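Local coordinates for protein 6-phosphogluconolactonase (Thermotoga maritima, PDB 1VL1) that catalyses the hydrolysis of 6-phosphogluconolactone to 6-phosphogluconate, the second step in the oxidative stage of the pentose phosphate pathway, at residues 47-52 with 138-143; 189-194 with 222-227; 73-78 with 110-115; 163-168 with 184-189. All blocks are in the same frame, centred on the assembly; numbering follows the deposited sequence.

The four contacts illustrate how chemistry follows position in an alpha/beta fold. Contact 1 is the core: two neighbouring parallel strands, wholly buried, joined by backbone bonds, apolar side chains and one buried aspartate. Contacts 2 and 3 extend the same sheet from it, contact 2 through strand 192-198 beside strand 140-143, contact 3 through strand 74-82 beside strand 47-51. Both are only partly buried, so lysine methylenes, a tyrosine, histidines and an asparagine join in. Contact 4 lies at the surface, where no hydrogen bond crosses and a salt bridge and a leucine do the work. It shares Thr189 with contact 2, and its helix 184-187 leads into strand 192-198.

Contact 1: residues 47-52 with 138-143; sequences IFVVLA and FDLAIL
Asp139 reaches across to strand 47-51, and its side chain shows how a polar group is built in at the start of a buried strand pair. Its CB lies 3.4 Å from the carbonyl oxygen of Phe48, its CG is already nearer the Phe48 amide, and at the tip OD2 accepts the Phe48 N-H at 2.9 Å on its anti lone pair, away from OD1. The same oxygen sits 3.2 Å from CA of Ile47 and near the edge of the Phe48 ring, and forms a salt bridge with Lys44. An alanine here would probably leave the Phe48 amide without its acceptor and the Lys44 ammonium without this buried counter-charge. Phe48 O in turn is gripped twice, by the amides of Asp139 and Leu140. From there the segments run as adjacent parallel strands of the Rossmann-like sheet, 17° apart in direction, with bonds alternating through Val50 N to Leu140 O and Ile142 N to Val50 O (2.8 Å, nearly straight at 175°). Val50 CG2, anti to the carbonyl carbon of its own residue, stands over the centre of the Phe138 ring at 3.3 Å from the centroid, a CH-pi contact; the edge-to-face partner of that ring is Phe77. On the side of the sheet that carries Val49 and Leu140, Leu51 CD2 and Ile142 CD1 meet at 3.9 Å, the side chains alongside and pointing the same way.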
loop_
_atom_site.group_PDB
_atom_site.type_symbol
_atom_site.label_atom_id
_atom_site.label_comp_id
_atom_site.label_asym_id
_atom_site.label_seq_id
_atom_site.Cartn_x
_atom_site.Cartn_y
_atom_site.Cartn_z
ATOM N N ILE A 47 -15.878 -0.858 -0.441
ATOM C CA ILE A 47 -14.679 -1.103 0.347
ATOM C C ILE A 47 -13.549 -0.201 -0.130
ATOM O O ILE A 47 -13.532 0.226 -1.313
ATOM C CB ILE A 47 -14.289 -2.608 0.382
ATOM C CG1 ILE A 47 -13.876 -3.120 -1.011
ATOM C CG2 ILE A 47 -15.448 -3.452 0.907
ATOM C CD1 ILE A 47 -13.049 -4.415 -0.967
ATOM N N PHE A 48 -12.592 0.066 0.777
ATOM C CA PHE A 48 -11.536 1.011 0.524
ATOM C C PHE A 48 -10.208 0.334 0.768
ATOM O O PHE A 48 -9.960 -0.190 1.885
ATOM C CB PHE A 48 -11.684 2.257 1.390
ATOM C CG PHE A 48 -12.989 2.910 1.179
ATOM C CD1 PHE A 48 -14.102 2.454 1.890
ATOM C CD2 PHE A 48 -13.170 3.856 0.190
ATOM C CE1 PHE A 48 -15.354 2.969 1.663
ATOM C CE2 PHE A 48 -14.466 4.400 -0.048
ATOM C CZ PHE A 48 -15.534 3.955 0.692
ATOM N N VAL A 49 -9.414 0.294 -0.291
ATOM C CA VAL A 49 -8.150 -0.462 -0.340
ATOM C C VAL A 49 -6.943 0.426 -0.680
ATOM O O VAL A 49 -6.916 1.084 -1.697
ATOM C CB VAL A 49 -8.241 -1.648 -1.329
ATOM C CG1 VAL A 49 -7.000 -2.503 -1.253
ATOM C CG2 VAL A 49 -9.532 -2.464 -1.097
ATOM N N VAL A 50 -5.916 0.409 0.194
ATOM C CA VAL A 50 -4.644 1.114 0.012
ATOM C C VAL A 50 -3.652 0.149 -0.654
ATOM O O VAL A 50 -3.583 -1.032 -0.254
ATOM C CB VAL A 50 -4.033 1.568 1.328
ATOM C CG1 VAL A 50 -2.598 2.090 1.114
ATOM C CG2 VAL A 50 -4.880 2.630 1.955
ATOM N N LEU A 51 -2.973 0.624 -1.702
ATOM C CA LEU A 51 -1.992 -0.183 -2.451
ATOM C C LEU A 51 -0.611 0.469 -2.470
ATOM O O LEU A 51 -0.484 1.628 -2.868
ATOM C CB LEU A 51 -2.428 -0.312 -3.893
ATOM C CG LEU A 51 -3.790 -0.879 -4.174
ATOM C CD1 LEU A 51 -4.096 -0.858 -5.701
ATOM C CD2 LEU A 51 -3.970 -2.262 -3.570
ATOM N N ALA A 52 0.422 -0.303 -2.106
ATOM C CA ALA A 52 1.803 0.061 -2.337
ATOM C C ALA A 52 2.174 -0.312 -3.764
ATOM O O ALA A 52 1.632 -1.266 -4.358
ATOM C CB ALA A 52 2.704 -0.639 -1.393
ATOM N N PHE A 138 -9.755 2.901 6.063
ATOM C CA PHE A 138 -9.473 1.912 5.032
ATOM C C PHE A 138 -9.841 0.529 5.556
ATOM O O PHE A 138 -9.707 0.231 6.765
ATOM C CB PHE A 138 -8.014 1.945 4.634
ATOM C CG PHE A 138 -7.533 3.264 4.150
ATOM C CD1 PHE A 138 -8.043 3.814 2.976
ATOM C CD2 PHE A 138 -6.541 3.939 4.809
ATOM C CE1 PHE A 138 -7.587 5.042 2.513
ATOM C CE2 PHE A 138 -6.044 5.154 4.328
ATOM C CZ PHE A 138 -6.583 5.717 3.195
ATOM N N ASP A 139 -10.317 -0.308 4.666
ATOM C CA ASP A 139 -10.635 -1.707 4.996
ATOM C C ASP A 139 -9.378 -2.581 4.909
ATOM O O ASP A 139 -9.162 -3.461 5.747
ATOM C CB ASP A 139 -11.702 -2.229 4.026
ATOM C CG ASP A 139 -13.012 -1.569 4.231
ATOM O OD1 ASP A 139 -13.620 -1.687 5.336
ATOM O OD2 ASP A 139 -13.520 -0.869 3.338
ATOM N N LEU A 140 -8.531 -2.284 3.939
ATOM C CA LEU A 140 -7.406 -3.135 3.644
ATOM C C LEU A 140 -6.258 -2.332 3.112
ATOM O O LEU A 140 -6.488 -1.456 2.293
ATOM C CB LEU A 140 -7.871 -4.104 2.602
ATOM C CG LEU A 140 -6.976 -5.216 2.104
ATOM C CD1 LEU A 140 -6.497 -6.057 3.257
ATOM C CD2 LEU A 140 -7.745 -6.105 1.184
ATOM N N ALA A 141 -5.036 -2.593 3.594
ATOM C CA ALA A 141 -3.859 -1.975 3.064
ATOM C C ALA A 141 -2.934 -3.112 2.617
ATOM O O ALA A 141 -2.689 -4.025 3.370
ATOM C CB ALA A 141 -3.174 -1.097 4.079
ATOM N N ILE A 142 -2.514 -3.072 1.378
ATOM C CA ILE A 142 -1.580 -4.054 0.787
ATOM C C ILE A 142 -0.254 -3.347 0.573
ATOM O O ILE A 142 -0.076 -2.485 -0.344
ATOM C CB ILE A 142 -2.134 -4.666 -0.543
ATOM C CG1 ILE A 142 -3.532 -5.235 -0.349
ATOM C CG2 ILE A 142 -1.189 -5.749 -1.073
ATOM C CD1 ILE A 142 -4.264 -5.629 -1.608
ATOM N N LEU A 143 0.695 -3.684 1.439
ATOM C CA LEU A 143 1.923 -2.945 1.536
ATOM C C LEU A 143 3.121 -3.802 1.290
ATOM O O LEU A 143 3.058 -5.040 1.512
ATOM C CB LEU A 143 2.031 -2.352 2.944
ATOM C CG LEU A 143 0.905 -1.408 3.332
ATOM C CD1 LEU A 143 1.100 -0.918 4.794
ATOM C CD2 LEU A 143 0.805 -0.233 2.352
#

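Contact 2: residues 189-194 with 222-227; sequences TSLYVL and GKEKTV
In Tyr192 the first torsion (chi1 -60°) sets CG anti to the carbonyl carbon, beside the backbone N. The ring meets 222-227: one face receives Glu224 CB in a CH-pi contact, and CD1 lies 3.8 Å from Lys225 CB. Leu194 CG is likewise beside its backbone N; its CD2 lies 3.7 Å from Val227 CB, the two side chains alongside. Lys223, extended beyond CG, runs past the loop backbone, its CE 3.0 Å from Thr189 O and its CD against Leu191 CD2, before NZ finds its hydrogen bond at Gln137. Ser190 O takes the Lys223 amide, and Leu191 O takes two, Glu224 N at 2.8 Å and Lys225 N at 3.3 Å. Regular parallel pairing then follows through Val193. Gly222 fits here because a side chain on it would run into Lys225 O and crowd the backbone of Leu191 and Val193; its N-H is held by Thr226 OG1. The two strands belong to a beta-alpha-beta unit whose helix is 200-210. Strand 192-198 lies between strands 140-143 and 225-231, the latter also paired with strand 16-21, while Tyr192 and Leu194 rest on helix 25-43.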
loop_
_atom_site.group_PDB
_atom_site.type_symbol
_atom_site.label_atom_id
_atom_site.label_comp_id
_atom_site.label_asym_id
_atom_site.label_seq_id
_atom_site.Cartn_x
_atom_site.Cartn_y
_atom_site.Cartn_z
ATOM N N THR A 189 -5.432 3.518 10.232
ATOM C CA THR A 189 -6.885 3.409 10.196
ATOM C C THR A 189 -7.361 2.142 9.485
ATOM O O THR A 189 -8.551 1.816 9.561
ATOM C CB THR A 189 -7.579 4.595 9.489
ATOM O OG1 THR A 189 -7.220 4.635 8.095
ATOM C CG2 THR A 189 -7.131 5.925 10.082
ATOM N N SER A 190 -6.457 1.431 8.825
ATOM C CA SER A 190 -6.831 0.227 8.093
ATOM C C SER A 190 -7.218 -0.909 9.032
ATOM O O SER A 190 -6.505 -1.205 9.985
ATOM C CB SER A 190 -5.676 -0.224 7.236
ATOM O OG SER A 190 -5.154 0.739 6.346
ATOM N N LEU A 191 -8.357 -1.554 8.765
ATOM C CA LEU A 191 -8.795 -2.716 9.537
ATOM C C LEU A 191 -7.756 -3.855 9.408
ATOM O O LEU A 191 -7.368 -4.449 10.411
ATOM C CB LEU A 191 -10.192 -3.178 9.094
ATOM C CG LEU A 191 -11.334 -2.168 9.302
ATOM C CD1 LEU A 191 -12.654 -2.739 8.748
ATOM C CD2 LEU A 191 -11.516 -1.864 10.823
ATOM N N TYR A 192 -7.297 -4.100 8.181
ATOM C CA TYR A 192 -6.344 -5.176 7.894
ATOM C C TYR A 192 -5.160 -4.608 7.149
ATOM O O TYR A 192 -5.321 -3.876 6.197
ATOM C CB TYR A 192 -7.018 -6.276 7.063
ATOM C CG TYR A 192 -8.198 -6.915 7.756
ATOM C CD1 TYR A 192 -8.014 -7.914 8.666
ATOM C CD2 TYR A 192 -9.511 -6.449 7.530
ATOM C CE1 TYR A 192 -9.091 -8.481 9.352
ATOM C CE2 TYR A 192 -10.628 -7.009 8.221
ATOM C CZ TYR A 192 -10.382 -8.034 9.136
ATOM O OH TYR A 192 -11.409 -8.650 9.834
ATOM N N VAL A 193 -3.950 -4.902 7.631
ATOM C CA VAL A 193 -2.766 -4.519 6.967
ATOM C C VAL A 193 -2.049 -5.816 6.549
ATOM O O VAL A 193 -1.849 -6.717 7.378
ATOM C CB VAL A 193 -1.833 -3.709 7.880
ATOM C CG1 VAL A 193 -0.513 -3.542 7.253
ATOM C CG2 VAL A 193 -2.421 -2.343 8.168
ATOM N N LEU A 194 -1.764 -5.903 5.255
ATOM C CA LEU A 194 -1.038 -7.035 4.673
ATOM C C LEU A 194 0.307 -6.554 4.200
ATOM O O LEU A 194 0.393 -5.614 3.407
ATOM C CB LEU A 194 -1.794 -7.592 3.463
ATOM C CG LEU A 194 -3.282 -7.895 3.662
ATOM C CD1 LEU A 194 -3.863 -8.669 2.425
ATOM C CD2 LEU A 194 -3.534 -8.651 4.895
ATOM N N GLY A 222 -2.710 -3.180 11.476
ATOM C CA GLY A 222 -4.139 -3.152 11.238
ATOM C C GLY A 222 -4.921 -3.041 12.548
ATOM O O GLY A 222 -4.489 -3.496 13.596
ATOM N N LYS A 223 -6.070 -2.380 12.513
ATOM C CA LYS A 223 -6.873 -2.276 13.710
ATOM C C LYS A 223 -7.407 -3.636 14.170
ATOM O O LYS A 223 -7.603 -3.866 15.378
ATOM C CB LYS A 223 -8.093 -1.415 13.470
ATOM C CG LYS A 223 -7.844 0.001 13.202
ATOM C CD LYS A 223 -9.218 0.610 12.908
ATOM C CE LYS A 223 -9.147 2.028 12.469
ATOM N NZ LYS A 223 -10.509 2.528 12.103
ATOM N N GLU A 224 -7.631 -4.534 13.213
ATOM C CA GLU A 224 -8.121 -5.877 13.478
ATOM C C GLU A 224 -6.979 -6.881 13.410
ATOM O O GLU A 224 -6.837 -7.749 14.274
ATOM C CB GLU A 224 -9.221 -6.247 12.490
ATOM C CG GLU A 224 -10.531 -5.522 12.737
ATOM C CD GLU A 224 -11.107 -5.864 14.087
ATOM O OE1 GLU A 224 -11.198 -7.080 14.404
ATOM O OE2 GLU A 224 -11.451 -4.925 14.848
ATOM N N LYS A 225 -6.167 -6.749 12.379
ATOM C CA LYS A 225 -5.093 -7.710 12.117
ATOM C C LYS A 225 -3.988 -7.177 11.234
ATOM O O LYS A 225 -4.239 -6.401 10.345
ATOM C CB LYS A 225 -5.681 -8.941 11.440
ATOM C CG LYS A 225 -4.909 -10.195 11.705
ATOM C CD LYS A 225 -5.599 -11.456 11.122
ATOM C CE LYS A 225 -6.901 -11.700 11.780
ATOM N NZ LYS A 225 -7.325 -13.150 11.714
ATOM N N THR A 226 -2.755 -7.630 11.496
ATOM C CA THR A 226 -1.627 -7.424 10.617
ATOM C C THR A 226 -1.141 -8.798 10.164
ATOM O O THR A 226 -0.997 -9.721 10.961
ATOM C CB THR A 226 -0.502 -6.710 11.340
ATOM O OG1 THR A 226 -0.998 -5.478 11.889
ATOM C CG2 THR A 226 0.566 -6.334 10.437
ATOM N N VAL A 227 -0.967 -8.932 8.867
ATOM C CA VAL A 227 -0.563 -10.190 8.252
ATOM C C VAL A 227 0.633 -9.999 7.365
ATOM O O VAL A 227 0.634 -9.119 6.503
ATOM C CB VAL A 227 -1.699 -10.734 7.376
ATOM C CG1 VAL A 227 -1.237 -12.062 6.743
ATOM C CG2 VAL A 227 -3.020 -10.940 8.192
#

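Contact 3: residues 73-78 with 110-115; sequences RIHFFL and NVHYVD
Asn110, at the entry to the last strand of a beta-alpha-beta unit made by strand 74-82, helix 92-101 and strand 111-112, is the first residue to grip its partner. Its ND2 donates to Ile74 O at 2.9 Å from above the carbonyl plane, and also to Asn72 O, so the amide is fixed in rotation. Held this way, the amide stacks on one face of the His75 ring, the planes 17° apart and OD1 3.5 Å from His75 CE1. An alanine in place of His75 would probably deprive the Asn110 amide of that flat cover and open a gap beside Phe48, whose ring also meets the imidazole. Asn110 O then receives Phe76 N at 2.8 Å, starting the parallel pairing. Val111 pairs with Phe76 and turns its side chain to Phe101 of helix 92-101. His112 uses both its backbone groups on strand 74-82, N to Phe76 O and O to Leu78 N. Its ring lies alongside that of Phe77, tilted only 9° from it but displaced, His112 CD2 lying near the rim of the Phe77 face, and its ND1 is hydrogen-bonded to Glu130 OE1. Tyr113, last to touch, sets its CB 4.0 Å from Leu78 CD2.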
loop_
_atom_site.group_PDB
_atom_site.type_symbol
_atom_site.label_atom_id
_atom_site.label_comp_id
_atom_site.label_asym_id
_atom_site.label_seq_id
_atom_site.Cartn_x
_atom_site.Cartn_y
_atom_site.Cartn_z
ATOM N N ARG A 73 -17.604 -1.329 -6.695
ATOM C CA ARG A 73 -17.763 -1.249 -5.218
ATOM C C ARG A 73 -16.407 -1.178 -4.543
ATOM O O ARG A 73 -16.324 -1.130 -3.317
ATOM C CB ARG A 73 -18.514 -2.491 -4.760
ATOM C CG ARG A 73 -19.948 -2.501 -5.249
ATOM C CD ARG A 73 -20.720 -3.755 -4.900
ATOM N NE ARG A 73 -20.714 -3.961 -3.448
ATOM C CZ ARG A 73 -20.807 -5.142 -2.859
ATOM N NH1 ARG A 73 -21.005 -6.249 -3.561
ATOM N NH2 ARG A 73 -20.789 -5.220 -1.537
ATOM N N ILE A 74 -15.323 -1.171 -5.308
ATOM C CA ILE A 74 -13.993 -1.167 -4.708
ATOM C C ILE A 74 -13.256 0.110 -5.017
ATOM O O ILE A 74 -13.107 0.462 -6.176
ATOM C CB ILE A 74 -13.151 -2.383 -5.134
ATOM C CG1 ILE A 74 -13.922 -3.689 -4.848
ATOM C CG2 ILE A 74 -11.807 -2.349 -4.421
ATOM C CD1 ILE A 74 -13.370 -4.910 -5.572
ATOM N N HIS A 75 -12.837 0.825 -3.971
ATOM C CA HIS A 75 -12.068 2.098 -4.125
ATOM C C HIS A 75 -10.624 1.909 -3.765
ATOM O O HIS A 75 -10.315 1.313 -2.709
ATOM C CB HIS A 75 -12.696 3.183 -3.259
ATOM C CG HIS A 75 -14.089 3.512 -3.660
ATOM N ND1 HIS A 75 -14.435 4.706 -4.244
ATOM C CD2 HIS A 75 -15.217 2.770 -3.599
ATOM C CE1 HIS A 75 -15.720 4.680 -4.542
ATOM N NE2 HIS A 75 -16.218 3.520 -4.159
ATOM N N PHE A 76 -9.721 2.410 -4.617
ATOM C CA PHE A 76 -8.299 2.155 -4.431
ATOM C C PHE A 76 -7.533 3.479 -4.174
ATOM O O PHE A 76 -7.853 4.478 -4.771
ATOM C CB PHE A 76 -7.688 1.469 -5.693
ATOM C CG PHE A 76 -8.131 0.024 -5.884
ATOM C CD1 PHE A 76 -7.605 -0.969 -5.091
ATOM C CD2 PHE A 76 -9.093 -0.314 -6.798
ATOM C CE1 PHE A 76 -7.980 -2.290 -5.241
ATOM C CE2 PHE A 76 -9.476 -1.661 -6.943
ATOM C CZ PHE A 76 -8.918 -2.607 -6.169
ATOM N N PHE A 77 -6.524 3.405 -3.313
ATOM C CA PHE A 77 -5.695 4.538 -2.959
ATOM C C PHE A 77 -4.252 4.139 -2.991
ATOM O O PHE A 77 -3.903 3.083 -2.470
ATOM C CB PHE A 77 -6.031 5.006 -1.531
ATOM C CG PHE A 77 -7.481 5.310 -1.326
ATOM C CD1 PHE A 77 -8.394 4.288 -1.090
ATOM C CD2 PHE A 77 -7.926 6.588 -1.345
ATOM C CE1 PHE A 77 -9.722 4.553 -0.962
ATOM C CE2 PHE A 77 -9.290 6.872 -1.204
ATOM C CZ PHE A 77 -10.168 5.861 -0.989
ATOM N N LEU A 78 -3.359 4.922 -3.584
ATOM C CA LEU A 78 -1.927 4.642 -3.415
ATOM C C LEU A 78 -1.430 4.920 -2.007
ATOM O O LEU A 78 -1.825 5.926 -1.415
ATOM C CB LEU A 78 -1.135 5.518 -4.359
ATOM C CG LEU A 78 -0.935 4.893 -5.725
ATOM C CD1 LEU A 78 -2.143 4.302 -6.394
ATOM C CD2 LEU A 78 -0.292 5.924 -6.565
ATOM N N ASN A 110 -13.228 5.708 -8.781
ATOM C CA ASN A 110 -12.819 4.823 -7.682
ATOM C C ASN A 110 -11.338 4.752 -7.490
ATOM O O ASN A 110 -10.885 4.069 -6.576
ATOM C CB ASN A 110 -13.315 3.402 -7.920
ATOM C CG ASN A 110 -14.785 3.260 -7.770
ATOM O OD1 ASN A 110 -15.619 4.198 -7.995
ATOM N ND2 ASN A 110 -15.164 2.054 -7.412
ATOM N N VAL A 111 -10.547 5.432 -8.335
ATOM C CA VAL A 111 -9.116 5.300 -8.260
ATOM C C VAL A 111 -8.558 6.630 -7.808
ATOM O O VAL A 111 -8.747 7.638 -8.465
ATOM C CB VAL A 111 -8.467 4.894 -9.620
ATOM C CG1 VAL A 111 -6.956 4.948 -9.552
ATOM C CG2 VAL A 111 -8.951 3.551 -10.007
ATOM N N HIS A 112 -7.756 6.571 -6.756
ATOM C CA HIS A 112 -7.249 7.759 -6.132
ATOM C C HIS A 112 -5.734 7.713 -6.053
ATOM O O HIS A 112 -5.155 6.753 -5.550
ATOM C CB HIS A 112 -7.874 7.891 -4.716
ATOM C CG HIS A 112 -9.382 7.849 -4.696
ATOM N ND1 HIS A 112 -10.170 8.970 -4.838
ATOM C CD2 HIS A 112 -10.238 6.803 -4.564
ATOM C CE1 HIS A 112 -11.441 8.613 -4.790
ATOM N NE2 HIS A 112 -11.509 7.305 -4.680
ATOM N N TYR A 113 -5.089 8.771 -6.540
ATOM C CA TYR A 113 -3.655 8.825 -6.628
ATOM C C TYR A 113 -3.137 10.232 -6.376
ATOM O O TYR A 113 -3.921 11.175 -6.227
ATOM C CB TYR A 113 -3.163 8.256 -7.989
ATOM C CG TYR A 113 -3.629 9.034 -9.207
ATOM C CD1 TYR A 113 -2.940 10.162 -9.703
ATOM C CD2 TYR A 113 -4.798 8.667 -9.825
ATOM C CE1 TYR A 113 -3.411 10.884 -10.786
ATOM C CE2 TYR A 113 -5.267 9.359 -10.940
ATOM C CZ TYR A 113 -4.572 10.485 -11.420
ATOM O OH TYR A 113 -5.064 11.188 -12.533
ATOM N N VAL A 114 -1.828 10.351 -6.303
ATOM C CA VAL A 114 -1.189 11.629 -6.021
ATOM C C VAL A 114 -0.959 12.381 -7.347
ATOM O O VAL A 114 -0.338 11.859 -8.288
ATOM C CB VAL A 114 0.131 11.440 -5.314
ATOM C CG1 VAL A 114 0.784 12.773 -5.138
ATOM C CG2 VAL A 114 -0.039 10.733 -3.963
ATOM N N ASP A 115 -1.409 13.622 -7.383
ATOM C CA ASP A 115 -1.322 14.451 -8.602
ATOM C C ASP A 115 -0.012 15.179 -8.555
ATOM O O ASP A 115 0.091 16.321 -8.066
ATOM C CB ASP A 115 -2.501 15.439 -8.715
ATOM C CG ASP A 115 -2.437 16.303 -9.950
ATOM O OD1 ASP A 115 -1.497 16.125 -10.759
ATOM O OD2 ASP A 115 -3.327 17.169 -10.174
#

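Contact 4: residues 163-168 with 184-189; sequences DNLVTF and FRALNT
Asp163 and Arg185 meet at the surface in a salt bridge, OD1 to NH1 at 3.2 Å, with carboxylate and guanidinium planes turned 42° from each other. The contact is made by one oxygen and one nitrogen rather than by two matched pairs. Beside the salt bridge, Leu165 CD2 lies over one face of the guanidinium, 3.9 Å from NE and toward the rim, and the same methyl packs on Ala186 CB at 3.9 Å. Ala186 CB is also pressed against Leu165 O, at 3.3 Å. Arg185 reaches this far because CG is anti to the backbone N (chi1 176°) and the chain stays extended to NE. Arg132 brings a like charge close to Arg185 NH2, which the Asp163 carboxylate may partly offset. Further out, Thr183 OG1 bonds to Asn164 O, tying the residues before strand 166-168 to those just ahead of helix 184-187. Past Ala186 the chain turns, Ala186 O accepting from both N and OG1 of Thr189. The contact belongs to the antiparallel part of the mixed sheet: strand 166-168 pairs with 179-182, itself antiparallel to 74-82, and the short helix then returns the chain to parallel strand 192-198.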
loop_
_atom_site.group_PDB
_atom_site.type_symbol
_atom_site.label_atom_id
_atom_site.label_comp_id
_atom_site.label_asym_id
_atom_site.label_seq_id
_atom_site.Cartn_x
_atom_site.Cartn_y
_atom_site.Cartn_z
ATOM N N ASP A 163 1.611 14.677 11.944
ATOM C CA ASP A 163 0.241 14.837 12.266
ATOM C C ASP A 163 -0.613 15.345 11.076
ATOM O O ASP A 163 -1.218 16.437 11.118
ATOM C CB ASP A 163 0.164 15.809 13.415
ATOM C CG ASP A 163 -1.183 15.858 13.980
ATOM O OD1 ASP A 163 -1.904 14.840 13.782
ATOM O OD2 ASP A 163 -1.592 16.859 14.582
ATOM N N ASN A 164 -0.707 14.505 10.065
ATOM C CA ASN A 164 -1.491 14.707 8.857
ATOM C C ASN A 164 -1.815 13.281 8.392
ATOM O O ASN A 164 -1.172 12.344 8.846
ATOM C CB ASN A 164 -0.663 15.354 7.749
ATOM C CG ASN A 164 -0.140 16.685 8.092
ATOM O OD1 ASN A 164 1.062 16.837 8.435
ATOM N ND2 ASN A 164 -1.011 17.691 8.040
ATOM N N LEU A 165 -2.738 13.115 7.448
ATOM C CA LEU A 165 -2.901 11.852 6.760
ATOM C C LEU A 165 -1.865 11.643 5.639
ATOM O O LEU A 165 -1.430 10.534 5.353
ATOM C CB LEU A 165 -4.323 11.720 6.196
ATOM C CG LEU A 165 -5.445 11.730 7.227
ATOM C CD1 LEU A 165 -6.819 11.702 6.616
ATOM C CD2 LEU A 165 -5.332 10.584 8.258
ATOM N N VAL A 166 -1.412 12.732 5.032
ATOM C CA VAL A 166 -0.522 12.673 3.900
ATOM C C VAL A 166 0.554 13.707 4.137
ATOM O O VAL A 166 0.233 14.846 4.552
ATOM C CB VAL A 166 -1.248 13.013 2.591
ATOM C CG1 VAL A 166 -0.318 12.755 1.419
ATOM C CG2 VAL A 166 -2.503 12.150 2.452
ATOM N N THR A 167 1.802 13.316 3.950
ATOM C CA THR A 167 2.905 14.253 4.046
ATOM C C THR A 167 3.885 14.070 2.891
ATOM O O THR A 167 3.656 13.263 1.992
ATOM C CB THR A 167 3.607 14.126 5.407
ATOM O OG1 THR A 167 4.525 15.233 5.564
ATOM C CG2 THR A 167 4.439 12.882 5.497
ATOM N N PHE A 168 4.983 14.803 2.894
ATOM C CA PHE A 168 5.989 14.642 1.839
ATOM C C PHE A 168 7.411 14.610 2.444
ATOM O O PHE A 168 7.598 15.002 3.612
ATOM C CB PHE A 168 5.832 15.705 0.743
ATOM C CG PHE A 168 6.133 17.118 1.179
ATOM C CD1 PHE A 168 7.420 17.614 1.077
ATOM C CD2 PHE A 168 5.121 17.951 1.640
ATOM C CE1 PHE A 168 7.698 18.947 1.461
ATOM C CE2 PHE A 168 5.368 19.261 2.004
ATOM C CZ PHE A 168 6.670 19.752 1.914
ATOM N N PHE A 184 1.866 7.124 9.293
ATOM C CA PHE A 184 1.382 6.085 10.196
ATOM C C PHE A 184 -0.103 6.263 10.576
ATOM O O PHE A 184 -0.878 5.289 10.591
ATOM C CB PHE A 184 2.224 6.058 11.459
ATOM C CG PHE A 184 3.673 5.699 11.258
ATOM C CD1 PHE A 184 4.095 4.805 10.270
ATOM C CD2 PHE A 184 4.624 6.184 12.154
ATOM C CE1 PHE A 184 5.424 4.442 10.130
ATOM C CE2 PHE A 184 5.986 5.818 12.022
ATOM C CZ PHE A 184 6.386 4.937 10.988
ATOM N N ARG A 185 -0.499 7.488 10.886
ATOM C CA ARG A 185 -1.894 7.789 11.224
ATOM C C ARG A 185 -2.881 7.276 10.190
ATOM O O ARG A 185 -3.857 6.577 10.543
ATOM C CB ARG A 185 -2.037 9.296 11.411
ATOM C CG ARG A 185 -3.391 9.766 11.662
ATOM C CD ARG A 185 -3.343 11.232 12.055
ATOM N NE ARG A 185 -4.644 11.861 11.910
ATOM C CZ ARG A 185 -4.837 13.149 11.606
ATOM N NH1 ARG A 185 -3.802 13.979 11.411
ATOM N NH2 ARG A 185 -6.082 13.605 11.483
ATOM N N ALA A 186 -2.604 7.564 8.913
ATOM C CA ALA A 186 -3.491 7.196 7.807
ATOM C C ALA A 186 -3.483 5.667 7.650
ATOM O O ALA A 186 -4.536 5.008 7.581
ATOM C CB ALA A 186 -3.064 7.893 6.526
ATOM N N LEU A 187 -2.281 5.104 7.643
ATOM C CA LEU A 187 -2.142 3.642 7.410
ATOM C C LEU A 187 -2.821 2.859 8.519
ATOM O O LEU A 187 -3.440 1.815 8.290
ATOM C CB LEU A 187 -0.658 3.247 7.239
ATOM C CG LEU A 187 -0.006 3.735 5.922
ATOM C CD1 LEU A 187 1.440 3.393 5.948
ATOM C CD2 LEU A 187 -0.662 3.034 4.763
ATOM N N ASN A 188 -2.668 3.344 9.745
ATOM C CA ASN A 188 -3.206 2.669 10.907
ATOM C C ASN A 188 -4.728 2.782 11.102
ATOM O O ASN A 188 -5.305 2.168 11.997
ATOM C CB ASN A 188 -2.387 3.115 12.134
ATOM C CG ASN A 188 -0.987 2.510 12.176
ATOM O OD1 ASN A 188 -0.673 1.602 11.420
ATOM N ND2 ASN A 188 -0.138 3.043 13.045
ATOM N N THR A 189 -5.432 3.518 10.232
ATOM C CA THR A 189 -6.885 3.409 10.196
ATOM C C THR A 189 -7.361 2.142 9.485
ATOM O O THR A 189 -8.551 1.816 9.561
ATOM C CB THR A 189 -7.579 4.595 9.489
ATOM O OG1 THR A 189 -7.220 4.635 8.095
ATOM C CG2 THR A 189 -7.131 5.925 10.082
#